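Local atomic coordinates of CREG-like beta-barrel domain-containing protein (Agrobacterium tumefaciens, PDB entry 3DNH), a protein that is of unknown function but has a CREG-like beta-barrel domain and may bind a flavin such as FMN. Residues A190-L193 with N194-G198. Sequence-based numbering, arbitrary orientation.
Sequences ATRL and NAIKG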
ATOM      1  N   ALA A 190       3.924  26.933 -14.498  1.00 39.62           N
ATOM      2  CA  ALA A 190       4.099  25.487 -14.745  1.00 39.36           C
ATOM      3  C   ALA A 190       4.138  25.206 -16.249  1.00 39.81           C
ATOM      4  O   ALA A 190       5.018  24.488 -16.729  1.00 39.51           O
ATOM      5  CB  ALA A 190       2.950  24.659 -14.070  1.00 38.66           C
ATOM      6  N   THR A 191       3.167  25.760 -16.977  1.00 38.54           N
ATOM      7  CA  THR A 191       3.074  25.618 -18.418  1.00 39.26           C
ATOM      8  C   THR A 191       4.321  26.152 -19.111  1.00 39.11           C
ATOM      9  O   THR A 191       4.869  25.502 -20.006  1.00 37.88           O
ATOM     10  CB  THR A 191       1.833  26.356 -18.979  1.00 39.24           C
ATOM     11  OG1 THR A 191       0.677  25.892 -18.296  1.00 40.65           O
ATOM     12  CG2 THR A 191       1.644  26.105 -20.458  1.00 40.14           C
ATOM     13  N   ARG A 192       4.752  27.317 -18.680  1.00 39.23           N
ATOM     14  CA  ARG A 192       5.918  27.971 -19.208  1.00 40.56           C
ATOM     15  C   ARG A 192       7.129  27.096 -19.081  1.00 40.07           C
ATOM     16  O   ARG A 192       7.803  26.853 -20.025  1.00 40.14           O
ATOM     17  CB  ARG A 192       6.184  29.259 -18.457  1.00 41.29           C
ATOM     18  CG  ARG A 192       6.580  30.408 -19.317  1.00 44.05           C
ATOM     19  CD  ARG A 192       7.690  31.255 -18.798  1.00 46.79           C
ATOM     20  NE  ARG A 192       7.890  31.216 -17.379  1.00 51.37           N
ATOM     21  CZ  ARG A 192       9.057  31.043 -16.805  1.00 47.62           C
ATOM     22  NH1 ARG A 192      10.122  30.923 -17.517  1.00 49.34           N
ATOM     23  NH2 ARG A 192       9.137  30.999 -15.517  1.00 47.10           N
ATOM     24  N   LEU A 193       7.387  26.661 -17.869  1.00 38.98           N
ATOM     25  CA  LEU A 193       8.521  25.825 -17.523  1.00 38.93           C
ATOM     26  C   LEU A 193       8.484  24.452 -18.157  1.00 39.02           C
ATOM     27  O   LEU A 193       9.536  23.962 -18.579  1.00 38.62           O
ATOM     28  CB  LEU A 193       8.672  25.683 -15.993  1.00 39.93           C
ATOM     29  CG  LEU A 193       9.067  27.023 -15.342  1.00 40.44           C
ATOM     30  CD1 LEU A 193       9.024  26.946 -13.817  1.00 43.47           C
ATOM     31  CD2 LEU A 193      10.451  27.425 -15.886  1.00 44.54           C
ATOM     32  N   ASN A 194       7.298  23.840 -18.224  1.00 37.70           N
ATOM     33  CA  ASN A 194       7.126  22.542 -18.889  1.00 36.83           C
ATOM     34  C   ASN A 194       7.416  22.631 -20.363  1.00 37.14           C
ATOM     35  O   ASN A 194       7.702  21.612 -20.993  1.00 38.40           O
ATOM     36  CB  ASN A 194       5.709  21.915 -18.665  1.00 36.57           C
ATOM     37  CG  ASN A 194       5.524  21.345 -17.267  1.00 36.66           C
ATOM     38  OD1 ASN A 194       6.479  20.873 -16.664  1.00 38.01           O
ATOM     39  ND2 ASN A 194       4.288  21.423 -16.715  1.00 36.35           N
ATOM     40  N   ALA A 195       7.335  23.824 -20.944  1.00 37.30           N
ATOM     41  CA  ALA A 195       7.644  24.018 -22.369  1.00 36.33           C
ATOM     42  C   ALA A 195       9.149  24.153 -22.634  1.00 35.42           C
ATOM     43  O   ALA A 195       9.602  24.164 -23.801  1.00 34.15           O
ATOM     44  CB  ALA A 195       6.865  25.260 -22.925  1.00 37.39           C
ATOM     45  N   ILE A 196       9.942  24.255 -21.565  1.00 34.06           N
ATOM     46  CA  ILE A 196      11.396  24.311 -21.748  1.00 34.61           C
ATOM     47  C   ILE A 196      11.805  22.838 -21.713  1.00 33.90           C
ATOM     48  O   ILE A 196      11.730  22.203 -20.678  1.00 33.32           O
ATOM     49  CB  ILE A 196      12.138  25.186 -20.669  1.00 34.05           C
ATOM     50  CG1 ILE A 196      11.574  26.622 -20.669  1.00 35.03           C
ATOM     51  CG2 ILE A 196      13.687  25.207 -20.920  1.00 33.21           C
ATOM     52  CD1 ILE A 196      12.163  27.578 -19.541  1.00 33.84           C
ATOM     53  N   LYS A 197      12.155  22.295 -22.870  1.00 35.20           N
ATOM     54  CA  LYS A 197      12.517  20.887 -22.966  1.00 35.60           C
ATOM     55  C   LYS A 197      13.612  20.544 -21.933  1.00 36.08           C
ATOM     56  O   LYS A 197      14.647  21.236 -21.847  1.00 35.81           O
ATOM     57  CB  LYS A 197      12.937  20.542 -24.383  1.00 35.34           C
ATOM     58  CG  LYS A 197      13.300  19.074 -24.605  1.00 36.94           C
ATOM     59  CD  LYS A 197      13.309  18.773 -26.050  1.00 34.56           C
ATOM     60  CE  LYS A 197      13.703  17.376 -26.345  1.00 34.63           C
ATOM     61  NZ  LYS A 197      13.660  17.210 -27.807  1.00 30.40           N
ATOM     62  N   GLY A 198      13.344  19.529 -21.112  1.00 36.12           N
ATOM     63  CA  GLY A 198      14.341  19.009 -20.185  1.00 35.91           C
ATOM     64  C   GLY A 198      14.328  19.725 -18.859  1.00 36.65           C
ATOM     65  O   GLY A 198      14.955  19.241 -17.896  1.00 36.86           O
TER
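The amide of N194 donates to A190 O over 2.8 Å with an N-H...O angle of 159°, an i to i+4 bond that marks the last regular turn of helix 180-194. From the next residue the bonding changes. A195 N is shared between two carbonyls, R192 O at 3.2 Å and, more weakly, T191 O at 3.1 Å. I196 N reaches L193 O at 3.0 Å. The i to i+3 spacing of the R192 and L193 bonds shows the helix tightening into 3-10-like turns as it ends.

Apolar contact follows the same turn. I196 CD1 lies 4.0 Å from L193 CD2, the two side chains running side by side in the same direction. In I196, CG1 stands anti to the carbonyl carbon (chi1 -57°), and the extended second torsion carries CD1 to the leucine. R192 contributes its guanidinium, one face of which has L193 CG 3.9 Å above it, displaced from the centre of the group; its NH2 forms a salt bridge with E189. L193 also packs on I216 of strand 215-220 and on F247 and L251 of helix 244-254.

Among the polar side chains, N194 folds back beside A190 O, with CG 3.2 Å from that oxygen, but its amide is engaged elsewhere: OD1 accepts from I216 N on strand 215-220. Separately, the backbone oxygen of N194 accepts from K215 NZ.

The chemistry thus implies a helix C-terminus whose last backbone bonds are local, while L193 and N194 tie it by apolar packing and hydrogen bonding to I216 of the small three-stranded sheet, and L193 joins it to helix 244-254 as well; a few residues on, G198 stands at the N-cap position of helix 199-206.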